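Local coordinates for protein pectinesterase A (Erwinia chrysanthemi, PDB 2NTP) that catalyses hydrolysis of the methyl esters of pectin, releasing methanol and de-esterified polygalacturonate, the first step in maceration and soft-rotting of plant tissue, at residues A[267-272]-A[302-307]; A[101-106]-A[145-150]; A[54-59]-A[97-102]; A[48-53]-A[93-98]. All blocks are in the same frame, centred on the assembly; numbering follows the deposited sequence.

Interaction 1 (A[267-272]-A[302-307])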
loop_
_atom_site.group_PDB
_atom_site.type_symbol
_atom_site.label_atom_id
_atom_site.label_comp_id
_atom_site.label_asym_id
_atom_site.label_seq_id
_atom_site.Cartn_x
_atom_site.Cartn_y
_atom_site.Cartn_z
ATOM N N PHE A 267 -7.506 -4.580 -12.891
ATOM C CA PHE A 267 -7.358 -5.966 -12.449
ATOM C C PHE A 267 -7.317 -6.867 -13.672
ATOM O O PHE A 267 -8.214 -6.809 -14.512
ATOM C CB PHE A 267 -8.530 -6.396 -11.563
ATOM C CG PHE A 267 -8.545 -5.748 -10.210
ATOM C CD1 PHE A 267 -9.214 -4.543 -10.006
ATOM C CD2 PHE A 267 -7.901 -6.349 -9.125
ATOM C CE1 PHE A 267 -9.232 -3.941 -8.752
ATOM C CE2 PHE A 267 -7.915 -5.752 -7.867
ATOM C CZ PHE A 267 -8.583 -4.545 -7.681
ATOM N N LEU A 268 -6.286 -7.704 -13.759
ATOM C CA LEU A 268 -6.203 -8.702 -14.827
ATOM C C LEU A 268 -6.001 -10.104 -14.270
ATOM O O LEU A 268 -5.144 -10.313 -13.410
ATOM C CB LEU A 268 -5.090 -8.371 -15.823
ATOM C CG LEU A 268 -5.113 -6.990 -16.484
ATOM C CD1 LEU A 268 -4.107 -6.080 -15.790
ATOM C CD2 LEU A 268 -4.799 -7.105 -17.966
ATOM N N ASN A 269 -6.798 -11.053 -14.765
ATOM C CA ASN A 269 -6.671 -12.471 -14.390
ATOM C C ASN A 269 -6.603 -12.679 -12.872
ATOM O O ASN A 269 -5.757 -13.426 -12.362
ATOM C CB ASN A 269 -5.446 -13.090 -15.083
ATOM C CG ASN A 269 -5.520 -12.990 -16.602
ATOM O OD1 ASN A 269 -4.698 -12.319 -17.238
ATOM N ND2 ASN A 269 -6.510 -13.654 -17.190
ATOM N N THR A 270 -7.511 -12.019 -12.160
ATOM C CA THR A 270 -7.493 -12.002 -10.702
ATOM C C THR A 270 -8.770 -12.612 -10.121
ATOM O O THR A 270 -9.868 -12.325 -10.590
ATOM C CB THR A 270 -7.234 -10.560 -10.191
ATOM O OG1 THR A 270 -5.868 -10.226 -10.449
ATOM C CG2 THR A 270 -7.499 -10.423 -8.693
ATOM N N SER A 271 -8.614 -13.469 -9.114
ATOM C CA SER A 271 -9.768 -14.065 -8.444
ATOM C C SER A 271 -10.355 -13.088 -7.433
ATOM O O SER A 271 -9.632 -12.298 -6.825
ATOM C CB SER A 271 -9.414 -15.388 -7.765
ATOM O OG SER A 271 -8.525 -15.203 -6.688
ATOM N N MET A 272 -11.671 -13.140 -7.269
ATOM C CA MET A 272 -12.363 -12.257 -6.338
ATOM C C MET A 272 -13.452 -13.031 -5.634
ATOM O O MET A 272 -14.306 -13.629 -6.290
ATOM C CB MET A 272 -12.992 -11.076 -7.081
ATOM C CG MET A 272 -12.009 -10.188 -7.807
ATOM S SD MET A 272 -12.825 -8.993 -8.867
ATOM C CE MET A 272 -11.384 -8.148 -9.509
ATOM N N PHE A 302 -10.896 -0.656 -14.551
ATOM C CA PHE A 302 -11.136 -1.751 -15.501
ATOM C C PHE A 302 -10.785 -3.124 -14.953
ATOM O O PHE A 302 -9.961 -3.252 -14.049
ATOM C CB PHE A 302 -10.344 -1.532 -16.794
ATOM C CG PHE A 302 -10.640 -0.232 -17.484
ATOM C CD1 PHE A 302 -11.763 -0.102 -18.299
ATOM C CD2 PHE A 302 -9.791 0.859 -17.329
ATOM C CE1 PHE A 302 -12.039 1.107 -18.943
ATOM C CE2 PHE A 302 -10.062 2.072 -17.966
ATOM C CZ PHE A 302 -11.188 2.191 -18.773
ATOM N N GLU A 303 -11.410 -4.147 -15.534
ATOM C CA GLU A 303 -11.085 -5.537 -15.250
ATOM C C GLU A 303 -10.841 -6.307 -16.543
ATOM O O GLU A 303 -11.316 -5.921 -17.614
ATOM C CB GLU A 303 -12.217 -6.217 -14.485
ATOM C CG GLU A 303 -12.357 -5.787 -13.044
ATOM C CD GLU A 303 -13.636 -6.305 -12.436
ATOM O OE1 GLU A 303 -14.658 -5.596 -12.517
ATOM O OE2 GLU A 303 -13.624 -7.433 -11.901
ATOM N N TYR A 304 -10.109 -7.406 -16.421
ATOM C CA TYR A 304 -9.918 -8.327 -17.523
ATOM C C TYR A 304 -9.892 -9.739 -16.959
ATOM O O TYR A 304 -9.024 -10.080 -16.164
ATOM C CB TYR A 304 -8.622 -8.019 -18.275
ATOM C CG TYR A 304 -8.353 -8.955 -19.439
ATOM C CD1 TYR A 304 -9.063 -8.838 -20.635
ATOM C CD2 TYR A 304 -7.385 -9.954 -19.341
ATOM C CE1 TYR A 304 -8.814 -9.694 -21.705
ATOM C CE2 TYR A 304 -7.124 -10.815 -20.407
ATOM C CZ TYR A 304 -7.843 -10.680 -21.583
ATOM O OH TYR A 304 -7.587 -11.535 -22.635
ATOM N N LYS A 305 -10.881 -10.532 -17.357
ATOM C CA LYS A 305 -10.978 -11.946 -16.987
ATOM C C LYS A 305 -10.866 -12.207 -15.479
ATOM O O LYS A 305 -10.158 -13.118 -15.039
ATOM C CB LYS A 305 -9.981 -12.787 -17.804
ATOM C CG LYS A 305 -10.249 -12.690 -19.302
ATOM C CD LYS A 305 -9.432 -13.673 -20.115
ATOM C CE LYS A 305 -9.945 -13.708 -21.550
ATOM N NZ LYS A 305 -9.231 -14.705 -22.400
ATOM N N SER A 306 -11.576 -11.400 -14.691
ATOM C CA SER A 306 -11.733 -11.698 -13.277
ATOM C C SER A 306 -12.488 -13.021 -13.142
ATOM O O SER A 306 -13.250 -13.407 -14.031
ATOM C CB SER A 306 -12.479 -10.579 -12.553
ATOM O OG SER A 306 -11.775 -9.354 -12.630
ATOM N N TYR A 307 -12.254 -13.725 -12.044
ATOM C CA TYR A 307 -12.992 -14.954 -11.769
ATOM C C TYR A 307 -13.289 -15.061 -10.274
ATOM O O TYR A 307 -12.882 -14.196 -9.496
ATOM C CB TYR A 307 -12.263 -16.184 -12.339
ATOM C CG TYR A 307 -10.892 -16.451 -11.761
ATOM C CD1 TYR A 307 -9.789 -15.675 -12.135
ATOM C CD2 TYR A 307 -10.690 -17.496 -10.865
ATOM C CE1 TYR A 307 -8.521 -15.922 -11.606
ATOM C CE2 TYR A 307 -9.429 -17.760 -10.338
ATOM C CZ TYR A 307 -8.350 -16.966 -10.711
ATOM O OH TYR A 307 -7.102 -17.220 -10.175
HETATM O O HOH W 1 -5.284 -15.175 -10.158
HETATM O O HOH W 2 -8.372 -15.169 -15.829
HETATM O O HOH W 3 -9.092 -9.703 -13.094
#
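Tyr-304 O is gripped by two hydrogen bonds and one weaker contact. Asn-269 N donates to it from 2.8 Å, nearly along the C=O axis, a water donates from a second direction, and Leu-268 CA lies 3.4 Å from Tyr-304 O as a CA-H...O contact. The same water donates to Ser-306 OG and accepts from Thr-270 N, tying the two segments together at the bend. Ser-306 OG in turn donates to the anti lone pair of Glu-303 OE2, 2.8 Å away, while Glu-303 OE1 forms a salt bridge with Arg-317. Facing that carboxylate tip to tip is the extended Met-272 chain, whose CE lies 3.4 Å from Glu-303 OE2. Segments 267-272 and 302-307 are successive coils of the parallel beta-helix: they pair in parallel at Phe-267/Glu-303 and Leu-268/Tyr-304, then turn the same corner, where Asn-269 and Lys-305 both adopt the left-handed helical conformation. There the two side chains run side by side, Asn-269 ND2 3.6 Å from Lys-305 CB. Beyond the corner Tyr-307 N bonds to Thr-270 O, and Met-272 N reaches Tyr-307 O at 2.7 Å. With CG in the crowded position between N and the carbonyl carbon (chi1 62°), the Tyr-307 ring swings over Ser-271, whose CB makes a CH-pi contact 3.7 Å from the ring centroid; a water joins Tyr-307 OH to Asn-269 O.

Interaction 2 (A[101-106]-A[145-150])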
loop_
_atom_site.group_PDB
_atom_site.type_symbol
_atom_site.label_atom_id
_atom_site.label_comp_id
_atom_site.label_asym_id
_atom_site.label_seq_id
_atom_site.Cartn_x
_atom_site.Cartn_y
_atom_site.Cartn_z
ATOM N N GLN A 101 12.812 -8.316 0.585
ATOM C CA GLN A 101 12.420 -9.696 0.322
ATOM C C GLN A 101 12.197 -10.471 1.618
ATOM O O GLN A 101 12.935 -10.282 2.584
ATOM C CB GLN A 101 13.478 -10.413 -0.529
ATOM C CG GLN A 101 13.076 -11.842 -0.919
ATOM C CD GLN A 101 14.194 -12.636 -1.571
ATOM O OE1 GLN A 101 15.369 -12.281 -1.478
ATOM N NE2 GLN A 101 13.825 -13.727 -2.235
ATOM N N SER A 102 11.172 -11.326 1.616
ATOM C CA SER A 102 10.912 -12.308 2.676
ATOM C C SER A 102 10.822 -11.674 4.060
ATOM O O SER A 102 11.531 -12.054 4.995
ATOM C CB SER A 102 11.948 -13.442 2.627
ATOM O OG SER A 102 11.878 -14.109 1.383
ATOM N N LEU A 103 9.948 -10.682 4.174
ATOM C CA LEU A 103 9.708 -10.025 5.452
ATOM C C LEU A 103 8.321 -9.412 5.517
ATOM O O LEU A 103 7.665 -9.216 4.493
ATOM C CB LEU A 103 10.788 -8.982 5.753
ATOM C CG LEU A 103 11.064 -7.869 4.749
ATOM C CD1 LEU A 103 10.084 -6.734 4.934
ATOM C CD2 LEU A 103 12.504 -7.363 4.884
ATOM N N THR A 104 7.883 -9.140 6.739
ATOM C CA THR A 104 6.590 -8.510 6.993
ATOM C C THR A 104 6.816 -7.092 7.500
ATOM O O THR A 104 7.711 -6.856 8.319
ATOM C CB THR A 104 5.776 -9.311 8.023
ATOM O OG1 THR A 104 5.559 -10.643 7.533
ATOM C CG2 THR A 104 4.422 -8.638 8.299
ATOM N N ILE A 105 6.012 -6.158 6.991
ATOM C CA ILE A 105 6.015 -4.765 7.434
ATOM C C ILE A 105 4.605 -4.446 7.939
ATOM O O ILE A 105 3.624 -4.618 7.211
ATOM C CB ILE A 105 6.384 -3.793 6.284
ATOM C CG1 ILE A 105 7.743 -4.167 5.668
ATOM C CG2 ILE A 105 6.387 -2.350 6.791
ATOM C CD1 ILE A 105 8.009 -3.545 4.287
ATOM N N ARG A 106 4.512 -4.007 9.192
ATOM C CA ARG A 106 3.220 -3.749 9.828
ATOM C C ARG A 106 3.097 -2.324 10.348
ATOM O O ARG A 106 4.066 -1.747 10.854
ATOM C CB ARG A 106 2.990 -4.690 11.023
ATOM C CG ARG A 106 3.281 -6.163 10.792
ATOM C CD ARG A 106 2.639 -7.018 11.897
ATOM N NE ARG A 106 3.016 -6.569 13.239
ATOM C CZ ARG A 106 3.497 -7.352 14.206
ATOM N NH1 ARG A 106 3.657 -8.659 14.020
ATOM N NH2 ARG A 106 3.812 -6.820 15.378
ATOM N N LYS A 145 9.405 -8.489 -2.898
ATOM C CA LYS A 145 9.148 -9.892 -3.239
ATOM C C LYS A 145 8.958 -10.732 -1.984
ATOM O O LYS A 145 9.783 -10.674 -1.071
ATOM C CB LYS A 145 10.281 -10.478 -4.088
ATOM C CG LYS A 145 9.990 -11.910 -4.554
ATOM C CD LYS A 145 10.904 -12.380 -5.660
ATOM C CE LYS A 145 10.465 -13.742 -6.184
ATOM N NZ LYS A 145 9.237 -13.675 -7.043
ATOM N N ASP A 146 7.881 -11.519 -1.954
ATOM C CA ASP A 146 7.546 -12.339 -0.787
ATOM C C ASP A 146 7.497 -11.453 0.464
ATOM O O ASP A 146 8.136 -11.725 1.488
ATOM C CB ASP A 146 8.540 -13.499 -0.646
ATOM C CG ASP A 146 8.170 -14.468 0.466
ATOM O OD1 ASP A 146 6.967 -14.734 0.682
ATOM O OD2 ASP A 146 9.110 -14.974 1.119
ATOM N N VAL A 147 6.736 -10.370 0.359
ATOM C CA VAL A 147 6.590 -9.414 1.453
ATOM C C VAL A 147 5.126 -9.383 1.885
ATOM O O VAL A 147 4.227 -9.531 1.059
ATOM C CB VAL A 147 7.067 -7.995 1.029
ATOM C CG1 VAL A 147 6.648 -6.933 2.038
ATOM C CG2 VAL A 147 8.589 -7.973 0.850
ATOM N N SER A 148 4.907 -9.223 3.185
ATOM C CA SER A 148 3.568 -9.066 3.737
ATOM C C SER A 148 3.428 -7.672 4.310
ATOM O O SER A 148 4.267 -7.254 5.098
ATOM C CB SER A 148 3.322 -10.106 4.831
ATOM O OG SER A 148 2.079 -9.881 5.486
ATOM N N LEU A 149 2.374 -6.961 3.903
ATOM C CA LEU A 149 2.097 -5.614 4.398
ATOM C C LEU A 149 0.805 -5.628 5.199
ATOM O O LEU A 149 -0.244 -6.042 4.690
ATOM C CB LEU A 149 1.976 -4.623 3.238
ATOM C CG LEU A 149 3.130 -4.552 2.237
ATOM C CD1 LEU A 149 2.832 -3.493 1.175
ATOM C CD2 LEU A 149 4.452 -4.267 2.939
ATOM N N VAL A 150 0.888 -5.183 6.449
ATOM C CA VAL A 150 -0.236 -5.290 7.381
ATOM C C VAL A 150 -0.732 -3.934 7.861
ATOM O O VAL A 150 0.045 -3.110 8.342
ATOM C CB VAL A 150 0.141 -6.155 8.610
ATOM C CG1 VAL A 150 -0.984 -6.159 9.626
ATOM C CG2 VAL A 150 0.494 -7.591 8.172
#
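Ser-102 and Asp-146 carry the polar end of this pairing, and their rotamers make it possible. Ser-102 OG stands anti to its carbonyl carbon (chi1 -61°) while Asp-146 CG is anti to its backbone N (chi1 -174°), so the hydroxyl donates to the anti lone pair of Asp-146 OD2 at 2.9 Å. Asp-146 OD1 has a long, weak ion pair with Arg-62. Both residues have left-handed helical backbones and sit at the same corner of neighbouring coils of the parallel beta-helix, after which strands 103-106 and 147-150 run in register and nearly parallel. Along them Ile-105 N meets Ser-148 O at 2.8 Å and Val-150 N meets Ile-105 O at 2.9 Å. On one face Ile-105 CG1 and Leu-149 CG both stand anti to their carbonyl carbons, so the chains run side by side, Ile-105 CD1 3.9 Å from Leu-149 CD2 and also facing Val-147 CG1. On the other face Thr-104 turns OG1 over Ser-148 CB (3.5 Å) and gives its hydroxyl bond to Arg-62 O, with CG2 beside Val-150 CG2. Arg-106 lays its CG along Val-150 CB at 3.8 Å, then bends at chi3 (-53°), carrying the guanidinium away to a salt bridge with Asp-108.

Interaction 3 (A[54-59]-A[97-102])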
loop_
_atom_site.group_PDB
_atom_site.type_symbol
_atom_site.label_atom_id
_atom_site.label_comp_id
_atom_site.label_asym_id
_atom_site.label_seq_id
_atom_site.Cartn_x
_atom_site.Cartn_y
_atom_site.Cartn_z
ATOM N N ASN A 54 19.978 2.032 -3.833
ATOM C CA ASN A 54 20.534 0.685 -4.001
ATOM C C ASN A 54 20.684 -0.073 -2.675
ATOM O O ASN A 54 21.641 -0.831 -2.477
ATOM C CB ASN A 54 21.878 0.773 -4.751
ATOM C CG ASN A 54 22.142 -0.421 -5.660
ATOM O OD1 ASN A 54 21.387 -1.395 -5.697
ATOM N ND2 ASN A 54 23.239 -0.342 -6.406
ATOM N N LEU A 55 19.738 0.157 -1.763
ATOM C CA LEU A 55 19.687 -0.559 -0.488
ATOM C C LEU A 55 18.698 -1.707 -0.587
ATOM O O LEU A 55 17.632 -1.556 -1.196
ATOM C CB LEU A 55 19.292 0.377 0.660
ATOM C CG LEU A 55 19.081 -0.308 2.019
ATOM C CD1 LEU A 55 20.412 -0.762 2.624
ATOM C CD2 LEU A 55 18.321 0.587 2.970
ATOM N N HIS A 56 19.062 -2.840 0.010
ATOM C CA HIS A 56 18.298 -4.088 -0.115
ATOM C C HIS A 56 18.202 -4.826 1.215
ATOM O O HIS A 56 19.217 -5.093 1.867
ATOM C CB HIS A 56 18.917 -4.975 -1.196
ATOM C CG HIS A 56 19.183 -4.246 -2.474
ATOM N ND1 HIS A 56 18.230 -4.098 -3.459
ATOM C CD2 HIS A 56 20.275 -3.572 -2.903
ATOM C CE1 HIS A 56 18.732 -3.390 -4.450
ATOM N NE2 HIS A 56 19.967 -3.044 -4.132
ATOM N N LEU A 57 16.970 -5.127 1.616
ATOM C CA LEU A 57 16.701 -5.864 2.847
ATOM C C LEU A 57 16.201 -7.253 2.495
ATOM O O LEU A 57 15.360 -7.401 1.612
ATOM C CB LEU A 57 15.661 -5.135 3.709
ATOM C CG LEU A 57 15.897 -3.658 4.055
ATOM C CD1 LEU A 57 14.745 -3.101 4.884
ATOM C CD2 LEU A 57 17.228 -3.470 4.800
ATOM N N LYS A 58 16.739 -8.262 3.178
ATOM C CA LYS A 58 16.301 -9.645 3.019
ATOM C C LYS A 58 16.040 -10.256 4.389
ATOM O O LYS A 58 16.966 -10.409 5.186
ATOM C CB LYS A 58 17.352 -10.471 2.261
ATOM C CG LYS A 58 16.895 -11.882 1.913
ATOM C CD LYS A 58 17.958 -12.639 1.127
ATOM C CE LYS A 58 17.523 -14.072 0.844
ATOM N NZ LYS A 58 18.476 -14.773 -0.074
ATOM N N GLY A 59 14.781 -10.592 4.659
ATOM C CA GLY A 59 14.408 -11.239 5.906
ATOM C C GLY A 59 14.650 -12.733 5.836
ATOM O O GLY A 59 14.672 -13.316 4.748
ATOM N N ASP A 97 15.935 2.212 -6.414
ATOM C CA ASP A 97 16.467 0.845 -6.482
ATOM C C ASP A 97 16.513 0.127 -5.137
ATOM O O ASP A 97 17.450 -0.622 -4.849
ATOM C CB ASP A 97 17.826 0.834 -7.190
ATOM C CG ASP A 97 17.733 1.348 -8.611
ATOM O OD1 ASP A 97 16.930 0.797 -9.394
ATOM O OD2 ASP A 97 18.451 2.308 -8.945
ATOM N N PHE A 98 15.484 0.364 -4.324
ATOM C CA PHE A 98 15.298 -0.354 -3.074
ATOM C C PHE A 98 14.646 -1.696 -3.357
ATOM O O PHE A 98 13.801 -1.796 -4.246
ATOM C CB PHE A 98 14.395 0.445 -2.121
ATOM C CG PHE A 98 14.075 -0.283 -0.838
ATOM C CD1 PHE A 98 14.992 -0.292 0.213
ATOM C CD2 PHE A 98 12.870 -0.981 -0.686
ATOM C CE1 PHE A 98 14.715 -0.975 1.398
ATOM C CE2 PHE A 98 12.587 -1.673 0.498
ATOM C CZ PHE A 98 13.507 -1.667 1.541
ATOM N N SER A 99 15.029 -2.718 -2.600
ATOM C CA SER A 99 14.259 -3.960 -2.566
ATOM C C SER A 99 14.122 -4.498 -1.151
ATOM O O SER A 99 15.015 -4.324 -0.318
ATOM C CB SER A 99 14.833 -5.027 -3.510
ATOM O OG SER A 99 16.054 -5.567 -3.040
ATOM N N ALA A 100 12.975 -5.119 -0.885
ATOM C CA ALA A 100 12.774 -5.911 0.319
ATOM C C ALA A 100 12.288 -7.291 -0.084
ATOM O O ALA A 100 11.455 -7.422 -0.988
ATOM C CB ALA A 100 11.768 -5.239 1.250
ATOM N N GLN A 101 12.812 -8.316 0.585
ATOM C CA GLN A 101 12.420 -9.696 0.322
ATOM C C GLN A 101 12.197 -10.471 1.618
ATOM O O GLN A 101 12.935 -10.282 2.584
ATOM C CB GLN A 101 13.478 -10.413 -0.529
ATOM C CG GLN A 101 13.076 -11.842 -0.919
ATOM C CD GLN A 101 14.194 -12.636 -1.571
ATOM O OE1 GLN A 101 15.369 -12.281 -1.478
ATOM N NE2 GLN A 101 13.825 -13.727 -2.235
ATOM N N SER A 102 11.172 -11.326 1.616
ATOM C CA SER A 102 10.912 -12.308 2.676
ATOM C C SER A 102 10.822 -11.674 4.060
ATOM O O SER A 102 11.531 -12.054 4.995
ATOM C CB SER A 102 11.948 -13.442 2.627
ATOM O OG SER A 102 11.878 -14.109 1.383
HETATM O O HOH W 4 16.099 -7.363 -1.094
HETATM O O HOH W 5 17.279 -13.900 -2.589
#
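Between strands 55-59 and 99-101, which run parallel with 6° between their axes, the tightly packed part lies around Phe-98 and His-56. Phe-98 has CG anti to its backbone N (chi1 176°), which brings the ring across to Leu-57: Leu-57 CD1 touches the ring edge in plane, 3.8 Å from Phe-98 CZ, and Leu-55 CD2 approaches Phe-98 CE1. On the other face of the sheet the buried His-56 ring is pinned at both nitrogens. NE2 donates to Asn-54 OD1 at 2.7 Å, almost straight (171°) and in the ring plane, while ND1 shares a hydrogen bond with Ser-99 OG, also 2.7 Å away; together these fix the rotation of the imidazole. A water joins Ser-99 OG to Leu-57 O. Further along that face the contact loosens. Lys-58 and Gln-101, both partly exposed, stretch out side by side, with Lys-58 CE 3.6 Å from Gln-101 OE1, and their polar ends are linked through a water rather than directly. Backbone bonds nevertheless continue, Gln-101 N to Leu-57 O at 2.9 Å and Gly-59 N to Gln-101 O at 2.8 Å. Such in-register stacking of like positions on adjacent coils is the hallmark of the parallel beta-helix that pectinesterases share with pectate lyases.

Interaction 4 (A[48-53]-A[93-98])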
loop_
_atom_site.group_PDB
_atom_site.type_symbol
_atom_site.label_atom_id
_atom_site.label_comp_id
_atom_site.label_asym_id
_atom_site.label_seq_id
_atom_site.Cartn_x
_atom_site.Cartn_y
_atom_site.Cartn_z
ATOM N N LEU A 48 11.447 3.296 9.907
ATOM C CA LEU A 48 12.592 3.491 9.022
ATOM C C LEU A 48 12.285 4.445 7.880
ATOM O O LEU A 48 11.189 4.419 7.316
ATOM C CB LEU A 48 13.058 2.147 8.450
ATOM C CG LEU A 48 13.330 1.004 9.433
ATOM C CD1 LEU A 48 13.460 -0.320 8.687
ATOM C CD2 LEU A 48 14.564 1.281 10.282
ATOM N N THR A 49 13.264 5.280 7.542
ATOM C CA THR A 49 13.197 6.114 6.347
ATOM C C THR A 49 14.439 5.821 5.520
ATOM O O THR A 49 15.566 6.001 5.987
ATOM C CB THR A 49 13.097 7.617 6.679
ATOM O OG1 THR A 49 11.917 7.847 7.456
ATOM C CG2 THR A 49 13.031 8.457 5.401
ATOM N N ILE A 50 14.217 5.342 4.303
ATOM C CA ILE A 50 15.300 4.922 3.418
ATOM C C ILE A 50 15.638 6.039 2.444
ATOM O O ILE A 50 14.814 6.412 1.612
ATOM C CB ILE A 50 14.918 3.637 2.626
ATOM C CG1 ILE A 50 14.519 2.488 3.569
ATOM C CG2 ILE A 50 16.030 3.249 1.646
ATOM C CD1 ILE A 50 15.451 2.237 4.731
ATOM N N THR A 51 16.855 6.569 2.549
ATOM C CA THR A 51 17.288 7.675 1.696
ATOM C C THR A 51 18.511 7.306 0.869
ATOM O O THR A 51 18.959 8.095 0.035
ATOM C CB THR A 51 17.606 8.948 2.516
ATOM O OG1 THR A 51 18.615 8.649 3.487
ATOM C CG2 THR A 51 16.347 9.467 3.212
ATOM N N ARG A 52 19.052 6.118 1.113
ATOM C CA ARG A 52 20.198 5.629 0.364
ATOM C C ARG A 52 19.747 4.778 -0.815
ATOM O O ARG A 52 18.984 3.821 -0.655
ATOM C CB ARG A 52 21.135 4.822 1.253
ATOM C CG ARG A 52 22.503 4.589 0.620
ATOM C CD ARG A 52 23.247 3.497 1.340
ATOM N NE ARG A 52 24.584 3.279 0.792
ATOM C CZ ARG A 52 24.849 2.537 -0.282
ATOM N NH1 ARG A 52 23.870 1.943 -0.958
ATOM N NH2 ARG A 52 26.104 2.391 -0.687
ATOM N N ASN A 53 20.242 5.139 -1.995
ATOM C CA ASN A 53 19.984 4.382 -3.216
ATOM C C ASN A 53 20.619 2.997 -3.169
ATOM O O ASN A 53 21.668 2.812 -2.546
ATOM C CB ASN A 53 20.517 5.141 -4.436
ATOM C CG ASN A 53 19.760 6.436 -4.711
ATOM O OD1 ASN A 53 18.580 6.576 -4.380
ATOM N ND2 ASN A 53 20.440 7.388 -5.338
ATOM N N ILE A 93 10.075 4.807 1.873
ATOM C CA ILE A 93 11.115 4.636 0.851
ATOM C C ILE A 93 11.254 5.919 0.048
ATOM O O ILE A 93 10.357 6.275 -0.727
ATOM C CB ILE A 93 10.827 3.442 -0.114
ATOM C CG1 ILE A 93 10.529 2.147 0.653
ATOM C CG2 ILE A 93 11.986 3.264 -1.109
ATOM C CD1 ILE A 93 11.660 1.649 1.549
ATOM N N SER A 94 12.372 6.614 0.259
ATOM C CA SER A 94 12.665 7.884 -0.408
ATOM C C SER A 94 14.007 7.787 -1.128
ATOM O O SER A 94 14.825 8.714 -1.088
ATOM C CB SER A 94 12.700 9.028 0.606
ATOM O OG SER A 94 11.417 9.236 1.172
ATOM N N ALA A 95 14.226 6.641 -1.763
ATOM C CA ALA A 95 15.445 6.378 -2.516
ATOM C C ALA A 95 15.110 5.470 -3.689
ATOM O O ALA A 95 14.024 4.885 -3.749
ATOM C CB ALA A 95 16.487 5.733 -1.628
ATOM N N LYS A 96 16.049 5.360 -4.624
ATOM C CA LYS A 96 15.860 4.551 -5.818
ATOM C C LYS A 96 16.462 3.167 -5.647
ATOM O O LYS A 96 17.371 2.973 -4.845
ATOM C CB LYS A 96 16.494 5.243 -7.025
ATOM C CG LYS A 96 15.803 6.532 -7.402
ATOM C CD LYS A 96 16.515 7.234 -8.531
ATOM C CE LYS A 96 15.798 8.527 -8.882
ATOM N NZ LYS A 96 15.641 9.402 -7.686
ATOM N N ASP A 97 15.935 2.212 -6.414
ATOM C CA ASP A 97 16.467 0.845 -6.482
ATOM C C ASP A 97 16.513 0.127 -5.137
ATOM O O ASP A 97 17.450 -0.622 -4.849
ATOM C CB ASP A 97 17.826 0.834 -7.190
ATOM C CG ASP A 97 17.733 1.348 -8.611
ATOM O OD1 ASP A 97 16.930 0.797 -9.394
ATOM O OD2 ASP A 97 18.451 2.308 -8.945
ATOM N N PHE A 98 15.484 0.364 -4.324
ATOM C CA PHE A 98 15.298 -0.354 -3.074
ATOM C C PHE A 98 14.646 -1.696 -3.357
ATOM O O PHE A 98 13.801 -1.796 -4.246
ATOM C CB PHE A 98 14.395 0.445 -2.121
ATOM C CG PHE A 98 14.075 -0.283 -0.838
ATOM C CD1 PHE A 98 14.992 -0.292 0.213
ATOM C CD2 PHE A 98 12.870 -0.981 -0.686
ATOM C CE1 PHE A 98 14.715 -0.975 1.398
ATOM C CE2 PHE A 98 12.587 -1.673 0.498
ATOM C CZ PHE A 98 13.507 -1.667 1.541
HETATM O O HOH W 6 17.101 10.233 -1.996
HETATM O O HOH W 7 17.316 2.086 -1.970
#
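Ile-50 and Ile-93 lie side by side and point the same way, each with CG1 anti to its carbonyl carbon, and Ile-93 CD1 presses against Ile-50 CG1 at 3.6 Å. The bent chi2 of Ile-93 (-61°) also sets that methyl over the centre of the Phe-98 ring, 3.5 Å above its plane. Phe-98 in turn crosses Ile-50 at about a right angle, with Ile-50 CG2 4.0 Å from Phe-98 CD1. Ala-95 points its methyl group toward segment 48-53, where it fits under the turn after strand 48-50, Ala-95 CB lying 3.3 Å from Arg-52 O. Asn-53 and Lys-96 run alongside each other at the far end. With Asn-53 CG beside its own backbone N (chi1 -67°), OD1 is brought down onto Lys-96 N, 2.8 Å away in a nearly straight bond (173°), although the N-H arrives from above the amide plane. The backbone bond Ser-94 N to Ile-50 O, 2.8 Å, belongs to the single parallel bridge here, between Ile-50 and Ile-93 of successive beta-helix coils. Past it one water donates to Arg-52 O and Lys-96 O, in the plane of the Phe-98 ring at its edge, and another links Ser-94 O with a weak bond to Thr-51 O. Ladder bonding thus gives way to a side-chain amide and waters, which span the gap between the Ile-50/Ile-93 bridge and the next strand pair, beside the apolar cluster of Ile-50, Ile-93 and Phe-98.

Overall arrangement
Interactions 4, 3 and 2 follow one another along residues 93-106, passing from one parallel sheet of the beta-helix through a second into a third. Interaction 1, about 29 Å from interaction 3 between centres, holds the last strand of that second sheet and, spanning a corner, reaches the third. Interactions 2 and 3 touch through no exposed residue, whereas Lys-305, Tyr-307 and Thr-51 are exposed in interactions 1 and 4. Interactions 1, 2 and 3 rest on parallel backbone ladders, with waters added in 1 and 3; interaction 4 has one bridge, helped by an asparagine side chain and waters. A serine-aspartate bond reinforces the corner in interaction 2, waters and backbone bonds that in interaction 1.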